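Local structure of 2-Keto-3-deoxy-(6-phospho-)gluconate aldolase (Thermoproteus tenax, 2R91) at residues A[7-12]-A[46-51]; A[42-47]-A[242-247]; A[125-130]-A[163-168]. The protein is an aldolase of the dihydrodipicolinate synthetase family, built on a TIM barrel and present as four subunits in the assembly. All blocks are in the same frame, centred on the assembly; numbering follows the deposited sequence.

Interaction 1. Residues A[7-12]-A[46-51]; sequences VITTFR and PALSLQ
Leu48 carries the 46-51 side of this contact alone, using its two methyls on two different partners. The apolar part joins Leu48 to Phe11: the side chains run past each other in opposite directions, and CD2 of Leu48 lies at the rim of the ring near its plane, 3.7 Å from Phe11 CZ and 4.1 Å from Phe11 CE2. The mixed part is tip to tip with Thr9, where Leu48 CD1 comes within 3.8 Å of Thr9 OG1. With chi2 of Leu48 at 178°, CD1 continues the line of the side chain to Thr9, and CD2 branches off to the Phe11 ring.

Polar bonds run to neighbours instead. Thr9 OG1 is hydrogen-bonded to Gly43 O. After Leu48 the chain turns into helix 50-63, with Ser49 as N-cap: its OG caps a backbone N of the first turn, while Ser49 N bonds to Glu52 OE1, consistent with a capping box. Leu16 packs on both Thr9 and Phe11, and Arg259 touches Phe11.

With Thr9 OG1 already bonded to a carbonyl, its meeting with the Leu48 methyl is van der Waals in character, and the joint between the two segments relies on shape and burial.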
ATOM      1  N   VAL A   7       1.052   6.100 -28.053  1.00 16.39           N
ATOM      2  CA  VAL A   7       1.767   7.189 -28.682  1.00 15.61           C
ATOM      3  C   VAL A   7       1.687   8.477 -27.883  1.00 16.19           C
ATOM      4  O   VAL A   7       0.657   8.770 -27.252  1.00 15.07           O
ATOM      5  CB  VAL A   7       1.269   7.366 -30.143  1.00 16.62           C
ATOM      6  CG1 VAL A   7      -0.185   7.922 -30.159  1.00 15.83           C
ATOM      7  CG2 VAL A   7       2.246   8.224 -30.952  1.00 18.68           C
ATOM      8  N   ILE A   8       2.789   9.234 -27.882  1.00 15.76           N
ATOM      9  CA  ILE A   8       2.789  10.550 -27.264  1.00 16.67           C
ATOM     10  C   ILE A   8       1.869  11.512 -28.033  1.00 18.14           C
ATOM     11  O   ILE A   8       1.726  11.413 -29.244  1.00 18.49           O
ATOM     12  CB  ILE A   8       4.216  11.175 -27.192  1.00 16.85           C
ATOM     13  CG1 ILE A   8       4.898  11.117 -28.566  1.00 18.06           C
ATOM     14  CG2 ILE A   8       5.079  10.455 -26.099  1.00 16.86           C
ATOM     15  CD1 ILE A   8       6.227  11.879 -28.665  1.00 17.59           C
ATOM     16  N   THR A   9       1.308  12.473 -27.309  1.00 18.34           N
ATOM     17  CA  THR A   9       0.538  13.541 -27.886  1.00 18.73           C
ATOM     18  C   THR A   9       1.482  14.754 -28.025  1.00 18.48           C
ATOM     19  O   THR A   9       1.977  15.283 -27.038  1.00 18.05           O
ATOM     20  CB  THR A   9      -0.650  13.854 -26.973  1.00 18.45           C
ATOM     21  OG1 THR A   9      -1.486  12.693 -26.848  1.00 18.85           O
ATOM     22  CG2 THR A   9      -1.447  15.034 -27.517  1.00 19.84           C
ATOM     23  N   THR A  10       1.729  15.177 -29.261  1.00 19.75           N
ATOM     24  CA  THR A  10       2.791  16.135 -29.570  1.00 21.95           C
ATOM     25  C   THR A  10       2.256  17.578 -29.574  1.00 24.13           C
ATOM     26  O   THR A  10       1.711  18.012 -30.599  1.00 24.56           O
ATOM     27  CB  THR A  10       3.418  15.840 -30.951  1.00 22.79           C
ATOM     28  OG1 THR A  10       2.370  15.772 -31.929  1.00 23.74           O
ATOM     29  CG2 THR A  10       4.172  14.466 -30.998  1.00 22.82           C
ATOM     30  N   PHE A  11       2.410  18.311 -28.461  1.00 22.89           N
ATOM     31  CA  PHE A  11       2.066  19.733 -28.399  1.00 24.32           C
ATOM     32  C   PHE A  11       3.219  20.591 -28.960  1.00 27.85           C
ATOM     33  O   PHE A  11       4.408  20.233 -28.846  1.00 24.84           O
ATOM     34  CB  PHE A  11       1.789  20.203 -26.956  1.00 23.35           C
ATOM     35  CG  PHE A  11       0.530  19.657 -26.364  1.00 24.99           C
ATOM     36  CD1 PHE A  11      -0.669  20.377 -26.455  1.00 25.77           C
ATOM     37  CD2 PHE A  11       0.526  18.440 -25.707  1.00 23.72           C
ATOM     38  CE1 PHE A  11      -1.845  19.859 -25.911  1.00 24.99           C
ATOM     39  CE2 PHE A  11      -0.639  17.934 -25.130  1.00 24.71           C
ATOM     40  CZ  PHE A  11      -1.834  18.647 -25.254  1.00 23.28           C
ATOM     41  N   ARG A  12       2.858  21.714 -29.578  1.00 31.05           N
ATOM     42  CA  ARG A  12       3.815  22.768 -29.896  1.00 36.54           C
ATOM     43  C   ARG A  12       3.068  24.090 -29.877  1.00 38.62           C
ATOM     44  O   ARG A  12       1.959  24.183 -30.413  1.00 38.92           O
ATOM     45  CB  ARG A  12       4.471  22.547 -31.261  1.00 38.74           C
ATOM     46  CG  ARG A  12       5.215  23.770 -31.775  1.00 42.63           C
ATOM     47  CD  ARG A  12       5.759  23.537 -33.182  1.00 46.05           C
ATOM     48  NE  ARG A  12       6.938  22.683 -33.097  1.00 50.04           N
ATOM     49  CZ  ARG A  12       7.565  22.141 -34.140  1.00 52.32           C
ATOM     50  NH1 ARG A  12       7.130  22.353 -35.391  1.00 52.87           N
ATOM     51  NH2 ARG A  12       8.636  21.367 -33.921  1.00 53.11           N
ATOM     52  N   PRO A  46      -5.871  11.458 -19.796  1.00 18.81           N
ATOM     53  CA  PRO A  46      -6.715  12.236 -18.862  1.00 17.13           C
ATOM     54  C   PRO A  46      -6.487  13.754 -18.824  1.00 16.68           C
ATOM     55  O   PRO A  46      -7.316  14.470 -18.246  1.00 17.45           O
ATOM     56  CB  PRO A  46      -6.390  11.611 -17.486  1.00 17.06           C
ATOM     57  CG  PRO A  46      -5.991  10.121 -17.875  1.00 15.07           C
ATOM     58  CD  PRO A  46      -5.118  10.386 -19.106  1.00 17.78           C
ATOM     59  N   ALA A  47      -5.388  14.236 -19.390  1.00 17.17           N
ATOM     60  CA  ALA A  47      -5.125  15.673 -19.426  1.00 16.98           C
ATOM     61  C   ALA A  47      -5.752  16.318 -20.681  1.00 18.59           C
ATOM     62  O   ALA A  47      -5.668  17.540 -20.838  1.00 18.64           O
ATOM     63  CB  ALA A  47      -3.615  15.956 -19.445  1.00 16.26           C
ATOM     64  N   LEU A  48      -6.286  15.498 -21.596  1.00 17.07           N
ATOM     65  CA  LEU A  48      -6.760  16.028 -22.899  1.00 18.46           C
ATOM     66  C   LEU A  48      -8.253  16.257 -22.865  1.00 19.38           C
ATOM     67  O   LEU A  48      -8.989  15.410 -22.339  1.00 18.42           O
ATOM     68  CB  LEU A  48      -6.435  15.057 -24.036  1.00 19.31           C
ATOM     69  CG  LEU A  48      -4.957  14.651 -24.172  1.00 19.33           C
ATOM     70  CD1 LEU A  48      -4.809  13.659 -25.318  1.00 17.65           C
ATOM     71  CD2 LEU A  48      -4.093  15.891 -24.407  1.00 18.40           C
ATOM     72  N   SER A  49      -8.718  17.376 -23.441  1.00 18.28           N
ATOM     73  CA  SER A  49     -10.170  17.602 -23.505  1.00 19.17           C
ATOM     74  C   SER A  49     -10.787  16.659 -24.538  1.00 19.04           C
ATOM     75  O   SER A  49     -10.084  16.005 -25.325  1.00 16.83           O
ATOM     76  CB  SER A  49     -10.491  19.043 -23.898  1.00 18.12           C
ATOM     77  OG  SER A  49      -9.999  19.299 -25.178  1.00 20.12           O
ATOM     78  N   LEU A  50     -12.108  16.583 -24.544  1.00 19.15           N
ATOM     79  CA  LEU A  50     -12.766  15.775 -25.564  1.00 20.04           C
ATOM     80  C   LEU A  50     -12.334  16.229 -26.976  1.00 18.97           C
ATOM     81  O   LEU A  50     -12.026  15.393 -27.814  1.00 17.83           O
ATOM     82  CB  LEU A  50     -14.293  15.799 -25.374  1.00 21.02           C
ATOM     83  CG  LEU A  50     -15.166  15.378 -26.563  1.00 20.93           C
ATOM     84  CD1 LEU A  50     -14.908  13.905 -26.842  1.00 21.89           C
ATOM     85  CD2 LEU A  50     -16.652  15.632 -26.227  1.00 21.20           C
ATOM     86  N   GLN A  51     -12.250  17.539 -27.235  1.00 18.87           N
ATOM     87  CA  GLN A  51     -11.923  17.971 -28.581  1.00 19.61           C
ATOM     88  C   GLN A  51     -10.496  17.630 -28.954  1.00 20.47           C
ATOM     89  O   GLN A  51     -10.202  17.263 -30.097  1.00 20.96           O
ATOM     90  CB  GLN A  51     -12.181  19.461 -28.755  1.00 20.07           C
ATOM     91  CG  GLN A  51     -13.694  19.820 -28.719  1.00 20.96           C
ATOM     92  CD  GLN A  51     -13.897  21.330 -28.687  1.00 21.85           C
ATOM     93  OE1 GLN A  51     -13.186  22.079 -29.367  1.00 21.66           O
ATOM     94  NE2 GLN A  51     -14.864  21.772 -27.927  1.00 21.01           N
TER

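Interaction 2. Residues A[42-47]-A[242-247]. With SO4 (sulfate ion), chain E.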
ATOM      1  N   THR A  42       0.670   7.405 -21.560  1.00 14.90           N
ATOM      2  CA  THR A  42       1.838   7.958 -22.246  1.00 17.66           C
ATOM      3  C   THR A  42       1.436   9.137 -23.205  1.00 17.80           C
ATOM      4  O   THR A  42       2.232  10.084 -23.391  1.00 17.53           O
ATOM      5  CB  THR A  42       2.609   6.845 -23.014  1.00 17.96           C
ATOM      6  OG1 THR A  42       3.025   5.856 -22.071  1.00 20.03           O
ATOM      7  CG2 THR A  42       3.841   7.405 -23.761  1.00 16.80           C
ATOM      8  N   GLY A  43       0.212   9.057 -23.768  1.00 17.31           N
ATOM      9  CA  GLY A  43      -0.378  10.148 -24.595  1.00 16.84           C
ATOM     10  C   GLY A  43      -1.061  11.245 -23.787  1.00 17.47           C
ATOM     11  O   GLY A  43      -1.749  12.128 -24.348  1.00 17.30           O
ATOM     12  N   LEU A  44      -0.879  11.217 -22.463  1.00 15.99           N
ATOM     13  CA  LEU A  44      -1.484  12.206 -21.558  1.00 17.53           C
ATOM     14  C   LEU A  44      -3.017  12.208 -21.579  1.00 17.71           C
ATOM     15  O   LEU A  44      -3.632  13.236 -21.323  1.00 17.95           O
ATOM     16  CB  LEU A  44      -0.995  13.632 -21.860  1.00 19.57           C
ATOM     17  CG  LEU A  44       0.465  14.044 -21.658  1.00 22.74           C
ATOM     18  CD1 LEU A  44       0.574  15.534 -21.462  1.00 23.08           C
ATOM     19  CD2 LEU A  44       1.192  13.242 -20.553  1.00 21.60           C
ATOM     20  N   GLY A  45      -3.614  11.055 -21.843  1.00 16.82           N
ATOM     21  CA  GLY A  45      -5.064  10.950 -22.059  1.00 17.78           C
ATOM     22  C   GLY A  45      -5.948  11.743 -21.118  1.00 18.78           C
ATOM     23  O   GLY A  45      -6.743  12.568 -21.560  1.00 18.83           O
ATOM     24  N   PRO A  46      -5.871  11.458 -19.796  1.00 18.81           N
ATOM     25  CA  PRO A  46      -6.715  12.236 -18.862  1.00 17.13           C
ATOM     26  C   PRO A  46      -6.487  13.754 -18.824  1.00 16.68           C
ATOM     27  O   PRO A  46      -7.316  14.470 -18.246  1.00 17.45           O
ATOM     28  CB  PRO A  46      -6.390  11.611 -17.486  1.00 17.06           C
ATOM     29  CG  PRO A  46      -5.991  10.121 -17.875  1.00 15.07           C
ATOM     30  CD  PRO A  46      -5.118  10.386 -19.106  1.00 17.78           C
ATOM     31  N   ALA A  47      -5.388  14.236 -19.390  1.00 17.17           N
ATOM     32  CA  ALA A  47      -5.125  15.673 -19.426  1.00 16.98           C
ATOM     33  C   ALA A  47      -5.752  16.318 -20.681  1.00 18.59           C
ATOM     34  O   ALA A  47      -5.668  17.540 -20.838  1.00 18.64           O
ATOM     35  CB  ALA A  47      -3.615  15.956 -19.445  1.00 16.26           C
ATOM     36  N   ALA A 242      10.079  12.949 -20.129  1.00 17.58           N
ATOM     37  CA  ALA A 242      11.306  12.410 -20.705  1.00 17.29           C
ATOM     38  C   ALA A 242      11.075  11.585 -21.983  1.00 17.61           C
ATOM     39  O   ALA A 242      11.935  11.552 -22.867  1.00 17.79           O
ATOM     40  CB  ALA A 242      12.107  11.560 -19.613  1.00 17.54           C
ATOM     41  N   VAL A 243       9.903  10.950 -22.098  1.00 17.59           N
ATOM     42  CA  VAL A 243       9.596  10.116 -23.264  1.00 17.99           C
ATOM     43  C   VAL A 243       9.826  10.918 -24.558  1.00 18.10           C
ATOM     44  O   VAL A 243      10.376  10.391 -25.543  1.00 18.21           O
ATOM     45  CB  VAL A 243       8.125   9.548 -23.195  1.00 17.54           C
ATOM     46  CG1 VAL A 243       7.696   8.906 -24.542  1.00 17.79           C
ATOM     47  CG2 VAL A 243       7.955   8.544 -22.077  1.00 16.44           C
ATOM     48  N   TYR A 244       9.430  12.194 -24.540  1.00 17.68           N
ATOM     49  CA  TYR A 244       9.551  13.073 -25.713  1.00 18.04           C
ATOM     50  C   TYR A 244      11.010  13.311 -26.070  1.00 19.72           C
ATOM     51  O   TYR A 244      11.394  13.263 -27.255  1.00 18.92           O
ATOM     52  CB  TYR A 244       8.949  14.446 -25.396  1.00 18.48           C
ATOM     53  CG  TYR A 244       7.453  14.483 -25.253  1.00 17.73           C
ATOM     54  CD1 TYR A 244       6.638  14.959 -26.314  1.00 16.90           C
ATOM     55  CD2 TYR A 244       6.833  14.088 -24.048  1.00 17.66           C
ATOM     56  CE1 TYR A 244       5.235  15.006 -26.166  1.00 16.62           C
ATOM     57  CE2 TYR A 244       5.440  14.124 -23.897  1.00 16.46           C
ATOM     58  CZ  TYR A 244       4.649  14.617 -24.971  1.00 17.62           C
ATOM     59  OH  TYR A 244       3.262  14.674 -24.812  1.00 18.41           O
ATOM     60  N   GLU A 245      11.836  13.563 -25.047  1.00 18.61           N
ATOM     61  CA  GLU A 245      13.268  13.762 -25.302  1.00 19.74           C
ATOM     62  C   GLU A 245      13.940  12.468 -25.770  1.00 19.15           C
ATOM     63  O   GLU A 245      14.825  12.506 -26.644  1.00 19.50           O
ATOM     64  CB  GLU A 245      13.978  14.392 -24.081  1.00 20.35           C
ATOM     65  CG  GLU A 245      15.488  14.650 -24.258  1.00 23.00           C
ATOM     66  CD  GLU A 245      15.779  15.703 -25.334  1.00 25.39           C
ATOM     67  OE1 GLU A 245      14.863  16.455 -25.696  1.00 26.40           O
ATOM     68  OE2 GLU A 245      16.920  15.758 -25.824  1.00 28.32           O
ATOM     69  N   LEU A 246      13.521  11.322 -25.211  1.00 18.03           N
ATOM     70  CA  LEU A 246      14.014  10.025 -25.681  1.00 18.14           C
ATOM     71  C   LEU A 246      13.707   9.795 -27.177  1.00 18.84           C
ATOM     72  O   LEU A 246      14.538   9.260 -27.923  1.00 17.66           O
ATOM     73  CB  LEU A 246      13.472   8.872 -24.826  1.00 16.53           C
ATOM     74  CG  LEU A 246      13.946   8.857 -23.359  1.00 18.34           C
ATOM     75  CD1 LEU A 246      13.255   7.744 -22.595  1.00 18.33           C
ATOM     76  CD2 LEU A 246      15.500   8.697 -23.272  1.00 18.01           C
ATOM     77  N   VAL A 247      12.506  10.171 -27.619  1.00 17.92           N
ATOM     78  CA  VAL A 247      12.224  10.137 -29.066  1.00 19.41           C
ATOM     79  C   VAL A 247      13.234  10.984 -29.850  1.00 19.19           C
ATOM     80  O   VAL A 247      13.791  10.525 -30.853  1.00 19.92           O
ATOM     81  CB  VAL A 247      10.780  10.620 -29.396  1.00 18.77           C
ATOM     82  CG1 VAL A 247      10.521  10.638 -30.953  1.00 19.12           C
ATOM     83  CG2 VAL A 247       9.761   9.739 -28.682  1.00 17.29           C
TER
HETATM   84  S   SO4 E   1       0.749   3.606 -21.012  1.00 36.51           S
HETATM   85  O1  SO4 E   1      -0.152   2.834 -20.115  1.00 30.51           O
HETATM   86  O2  SO4 E   1       1.550   2.568 -21.707  1.00 36.11           O
HETATM   87  O3  SO4 E   1       0.139   4.591 -21.888  1.00 33.32           O
HETATM   88  O4  SO4 E   1       1.686   4.461 -20.241  1.00 37.37           O
HETATM   89  O   HOH W   1       1.805  12.553 -24.479  1.00 18.98           O
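A sparse, buried contact, partly bridged by water, links Thr42 and Leu44 to Val243 and Tyr244; it joins the loop between strand 35-38 and helix 50-63 to helix 239-251. Two direct approaches are loose: Thr42 CG2 lies 4.2 Å from Val243 CG1, and Leu44 CG is 4.3 Å from the phenol oxygen Tyr244 OH. A water bridges the segments, donating to Thr42 O at 2.7 Å and to Tyr244 OH at 2.6 Å. The same phenol is bonded to Thr9 O, so the end of the ring is fixed by two partners.

In the TIM barrel, this loop leaves the C-terminal end of the second strand, the end where this fold places its active site. Here Thr42 holds a sulfate, probably from the crystallisation liquor. Thr42 N donates to sulfate O3 at 2.9 Å, almost straight (176°). With its hydroxyl beside the backbone N (chi1 -59°), Thr42 OG1 donates to sulfate O4 at 2.7 Å, and CG2 is turned to the helix. Tyr128, Lys153 and Thr155 also bond the anion. Leu44 has left-handed helical backbone angles, and its O accepts from Ala47 N in the short 3-10 turn; its side chain also packs on Phe102 of the second subunit.

Interaction 3. Residues A[125-130]-A[163-168]; sequences VFLYNY and LAYKRY. With SO4 (sulfate ion), chain E.
Tyr165 reaches from helix 159-168 to the outward-facing side chains of strand 125-129, meeting Leu127 and Asn129 with the phenol end of its ring. Its CG stands beside the backbone N (chi1 -63°), which sends the ring at the strand. Leu127 crosses it at about a right angle: CG is anti to the backbone N (chi1 162°), and CD2 lies 3.9 Å from Tyr165 CE1, obliquely to the ring. Asn129 also crosses the ring, its amide plane tilted 67° from it, with CG 3.5 Å from Tyr165 OH. The phenol is hydrogen-bonded to Val138 O.

The two segments belong to the alpha/beta wall of the TIM barrel. Strand 125-129 is the fifth strand, while the helix follows the sixth, 149-154, whose Val152 and Asp154 also touch Tyr165.

Between the two outward residues, Tyr128 points into the barrel. Tyr128 OH is modelled donating to sulfate O1 at 2.5 Å, a very short and so doubtful length, with O1 at the ring edge. At the end of the helix, Tyr168 CE1 sits 3.7 Å above the plane of the Arg167 guanidinium, over its centre, and both residues bond Glu232 of the third subunit.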
ATOM      1  N   VAL A 125     -14.574  -3.215 -27.401  1.00 22.48           N
ATOM      2  CA  VAL A 125     -14.191  -2.340 -26.301  1.00 22.78           C
ATOM      3  C   VAL A 125     -13.130  -3.048 -25.431  1.00 22.87           C
ATOM      4  O   VAL A 125     -13.340  -4.188 -25.001  1.00 22.29           O
ATOM      5  CB  VAL A 125     -15.420  -1.971 -25.441  1.00 22.15           C
ATOM      6  CG1 VAL A 125     -15.002  -1.243 -24.147  1.00 22.36           C
ATOM      7  CG2 VAL A 125     -16.403  -1.102 -26.268  1.00 22.47           C
ATOM      8  N   PHE A 126     -12.002  -2.371 -25.206  1.00 22.36           N
ATOM      9  CA  PHE A 126     -10.890  -2.899 -24.378  1.00 22.23           C
ATOM     10  C   PHE A 126     -10.937  -2.297 -23.003  1.00 21.47           C
ATOM     11  O   PHE A 126     -11.196  -1.082 -22.846  1.00 20.20           O
ATOM     12  CB  PHE A 126      -9.528  -2.505 -24.976  1.00 24.51           C
ATOM     13  CG  PHE A 126      -9.070  -3.366 -26.131  1.00 26.46           C
ATOM     14  CD1 PHE A 126      -9.949  -3.780 -27.121  1.00 27.34           C
ATOM     15  CD2 PHE A 126      -7.746  -3.742 -26.226  1.00 27.97           C
ATOM     16  CE1 PHE A 126      -9.503  -4.568 -28.187  1.00 29.07           C
ATOM     17  CE2 PHE A 126      -7.291  -4.531 -27.299  1.00 27.90           C
ATOM     18  CZ  PHE A 126      -8.153  -4.925 -28.270  1.00 27.21           C
ATOM     19  N   LEU A 127     -10.656  -3.111 -21.991  1.00 19.60           N
ATOM     20  CA  LEU A 127     -10.350  -2.565 -20.687  1.00 18.24           C
ATOM     21  C   LEU A 127      -8.892  -2.095 -20.699  1.00 19.52           C
ATOM     22  O   LEU A 127      -8.001  -2.824 -21.129  1.00 19.27           O
ATOM     23  CB  LEU A 127     -10.602  -3.615 -19.598  1.00 17.73           C
ATOM     24  CG  LEU A 127      -9.923  -3.340 -18.244  1.00 19.20           C
ATOM     25  CD1 LEU A 127     -10.513  -2.151 -17.476  1.00 17.18           C
ATOM     26  CD2 LEU A 127      -9.914  -4.635 -17.394  1.00 18.18           C
ATOM     27  N   TYR A 128      -8.651  -0.856 -20.285  1.00 18.20           N
ATOM     28  CA  TYR A 128      -7.299  -0.349 -20.090  1.00 19.01           C
ATOM     29  C   TYR A 128      -7.125  -0.192 -18.583  1.00 19.50           C
ATOM     30  O   TYR A 128      -7.627   0.764 -17.965  1.00 18.97           O
ATOM     31  CB  TYR A 128      -7.093   0.983 -20.848  1.00 17.91           C
ATOM     32  CG  TYR A 128      -5.792   1.746 -20.581  1.00 18.09           C
ATOM     33  CD1 TYR A 128      -4.607   1.088 -20.171  1.00 17.64           C
ATOM     34  CD2 TYR A 128      -5.737   3.116 -20.786  1.00 16.72           C
ATOM     35  CE1 TYR A 128      -3.431   1.819 -19.930  1.00 19.04           C
ATOM     36  CE2 TYR A 128      -4.587   3.847 -20.554  1.00 17.64           C
ATOM     37  CZ  TYR A 128      -3.429   3.206 -20.144  1.00 18.49           C
ATOM     38  OH  TYR A 128      -2.317   3.984 -19.939  1.00 17.44           O
ATOM     39  N   ASN A 129      -6.426  -1.165 -17.998  1.00 19.07           N
ATOM     40  CA  ASN A 129      -6.263  -1.281 -16.563  1.00 18.36           C
ATOM     41  C   ASN A 129      -4.882  -0.732 -16.180  1.00 18.24           C
ATOM     42  O   ASN A 129      -3.885  -1.038 -16.832  1.00 18.95           O
ATOM     43  CB  ASN A 129      -6.428  -2.772 -16.175  1.00 19.38           C
ATOM     44  CG  ASN A 129      -6.534  -2.999 -14.665  1.00 20.13           C
ATOM     45  OD1 ASN A 129      -5.695  -3.693 -14.062  1.00 21.74           O
ATOM     46  ND2 ASN A 129      -7.572  -2.471 -14.067  1.00 17.70           N
ATOM     47  N   TYR A 130      -4.829   0.129 -15.163  1.00 17.37           N
ATOM     48  CA  TYR A 130      -3.590   0.769 -14.764  1.00 18.39           C
ATOM     49  C   TYR A 130      -3.743   1.170 -13.304  1.00 19.37           C
ATOM     50  O   TYR A 130      -3.913   2.354 -12.974  1.00 17.02           O
ATOM     51  CB  TYR A 130      -3.296   1.994 -15.652  1.00 18.94           C
ATOM     52  CG  TYR A 130      -1.905   2.579 -15.519  1.00 19.82           C
ATOM     53  CD1 TYR A 130      -1.053   2.212 -14.464  1.00 19.97           C
ATOM     54  CD2 TYR A 130      -1.449   3.521 -16.432  1.00 19.30           C
ATOM     55  CE1 TYR A 130       0.218   2.783 -14.335  1.00 20.62           C
ATOM     56  CE2 TYR A 130      -0.179   4.064 -16.328  1.00 20.37           C
ATOM     57  CZ  TYR A 130       0.634   3.705 -15.273  1.00 20.37           C
ATOM     58  OH  TYR A 130       1.882   4.236 -15.181  1.00 21.03           O
ATOM     59  N   LEU A 163      -1.767 -12.251 -17.193  1.00 20.54           N
ATOM     60  CA  LEU A 163      -2.060 -13.587 -17.694  1.00 20.86           C
ATOM     61  C   LEU A 163      -3.458 -14.029 -17.282  1.00 19.80           C
ATOM     62  O   LEU A 163      -4.142 -14.706 -18.025  1.00 22.87           O
ATOM     63  CB  LEU A 163      -1.001 -14.605 -17.176  1.00 21.59           C
ATOM     64  CG  LEU A 163       0.294 -14.656 -18.002  1.00 22.62           C
ATOM     65  CD1 LEU A 163       1.456 -15.284 -17.200  1.00 21.55           C
ATOM     66  CD2 LEU A 163       0.064 -15.424 -19.317  1.00 22.09           C
ATOM     67  N   ALA A 164      -3.884 -13.664 -16.086  1.00 21.87           N
ATOM     68  CA  ALA A 164      -5.204 -14.055 -15.623  1.00 21.24           C
ATOM     69  C   ALA A 164      -6.332 -13.603 -16.574  1.00 22.25           C
ATOM     70  O   ALA A 164      -7.358 -14.276 -16.664  1.00 20.86           O
ATOM     71  CB  ALA A 164      -5.450 -13.550 -14.198  1.00 22.08           C
ATOM     72  N   TYR A 165      -6.150 -12.499 -17.310  1.00 21.87           N
ATOM     73  CA  TYR A 165      -7.192 -12.103 -18.290  1.00 22.09           C
ATOM     74  C   TYR A 165      -7.323 -13.109 -19.416  1.00 23.41           C
ATOM     75  O   TYR A 165      -8.413 -13.366 -19.912  1.00 23.02           O
ATOM     76  CB  TYR A 165      -6.934 -10.716 -18.891  1.00 21.10           C
ATOM     77  CG  TYR A 165      -6.963  -9.581 -17.900  1.00 20.46           C
ATOM     78  CD1 TYR A 165      -8.182  -9.053 -17.444  1.00 20.65           C
ATOM     79  CD2 TYR A 165      -5.787  -8.997 -17.456  1.00 20.53           C
ATOM     80  CE1 TYR A 165      -8.224  -8.003 -16.565  1.00 20.03           C
ATOM     81  CE2 TYR A 165      -5.814  -7.934 -16.568  1.00 19.56           C
ATOM     82  CZ  TYR A 165      -7.048  -7.443 -16.126  1.00 20.86           C
ATOM     83  OH  TYR A 165      -7.075  -6.403 -15.242  1.00 19.37           O
ATOM     84  N   LYS A 166      -6.197 -13.674 -19.834  1.00 25.14           N
ATOM     85  CA  LYS A 166      -6.205 -14.719 -20.845  1.00 26.87           C
ATOM     86  C   LYS A 166      -6.927 -15.968 -20.320  1.00 26.30           C
ATOM     87  O   LYS A 166      -7.578 -16.679 -21.055  1.00 26.37           O
ATOM     88  CB  LYS A 166      -4.756 -15.056 -21.194  1.00 29.71           C
ATOM     89  CG  LYS A 166      -4.538 -15.523 -22.577  1.00 32.50           C
ATOM     90  CD  LYS A 166      -3.934 -14.388 -23.388  1.00 35.08           C
ATOM     91  CE  LYS A 166      -4.501 -14.418 -24.810  1.00 34.74           C
ATOM     92  NZ  LYS A 166      -3.818 -15.473 -25.518  1.00 37.08           N
ATOM     93  N   ARG A 167      -6.815 -16.217 -19.025  1.00 26.70           N
ATOM     94  CA  ARG A 167      -7.476 -17.358 -18.405  1.00 27.27           C
ATOM     95  C   ARG A 167      -8.988 -17.171 -18.342  1.00 27.87           C
ATOM     96  O   ARG A 167      -9.754 -18.087 -18.692  1.00 28.20           O
ATOM     97  CB  ARG A 167      -6.891 -17.588 -17.013  1.00 26.23           C
ATOM     98  CG  ARG A 167      -7.462 -18.768 -16.241  1.00 29.61           C
ATOM     99  CD  ARG A 167      -6.857 -18.762 -14.844  1.00 30.20           C
ATOM    100  NE  ARG A 167      -7.826 -19.224 -13.862  1.00 32.84           N
ATOM    101  CZ  ARG A 167      -7.857 -18.848 -12.595  1.00 31.24           C
ATOM    102  NH1 ARG A 167      -6.992 -17.949 -12.111  1.00 30.63           N
ATOM    103  NH2 ARG A 167      -8.770 -19.386 -11.816  1.00 33.32           N
ATOM    104  N   TYR A 168      -9.432 -15.995 -17.898  1.00 27.73           N
ATOM    105  CA  TYR A 168     -10.873 -15.727 -17.749  1.00 28.07           C
ATOM    106  C   TYR A 168     -11.552 -15.303 -19.029  1.00 28.61           C
ATOM    107  O   TYR A 168     -12.770 -15.466 -19.169  1.00 28.99           O
ATOM    108  CB  TYR A 168     -11.136 -14.650 -16.681  1.00 28.46           C
ATOM    109  CG  TYR A 168     -11.097 -15.147 -15.247  1.00 27.73           C
ATOM    110  CD1 TYR A 168      -9.895 -15.369 -14.604  1.00 27.67           C
ATOM    111  CD2 TYR A 168     -12.266 -15.389 -14.544  1.00 29.01           C
ATOM    112  CE1 TYR A 168      -9.846 -15.814 -13.303  1.00 27.77           C
ATOM    113  CE2 TYR A 168     -12.234 -15.834 -13.235  1.00 29.03           C
ATOM    114  CZ  TYR A 168     -11.011 -16.053 -12.623  1.00 29.05           C
ATOM    115  OH  TYR A 168     -10.963 -16.479 -11.314  1.00 29.06           O
TER
HETATM  116  S   SO4 E   1       0.749   3.606 -21.012  1.00 36.51           S
HETATM  117  O1  SO4 E   1      -0.152   2.834 -20.115  1.00 30.51           O
HETATM  118  O2  SO4 E   1       1.550   2.568 -21.707  1.00 36.11           O
HETATM  119  O3  SO4 E   1       0.139   4.591 -21.888  1.00 33.32           O
HETATM  120  O4  SO4 E   1       1.686   4.461 -20.241  1.00 37.37           O

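From the N terminus, interaction 1 closes first, returning 46-51 to the loop after the first barrel strand across 33 intervening residues. Interaction 2 opens on the stretch where interaction 1 closes; the two share Pro46 and Ala47, and residues 7-12 lie near both loop 42-51 and helix 239-251. Interaction 2 then spans 194 residues, most of the barrel, to reach a helix beyond the eighth strand. Interaction 3 nests inside this span as a local closure of strand 125-129 with helix 159-168. It lies on the opposite side of the chain's centre, about 23 Å from interaction 2 between centres, yet both touch the same sulfate.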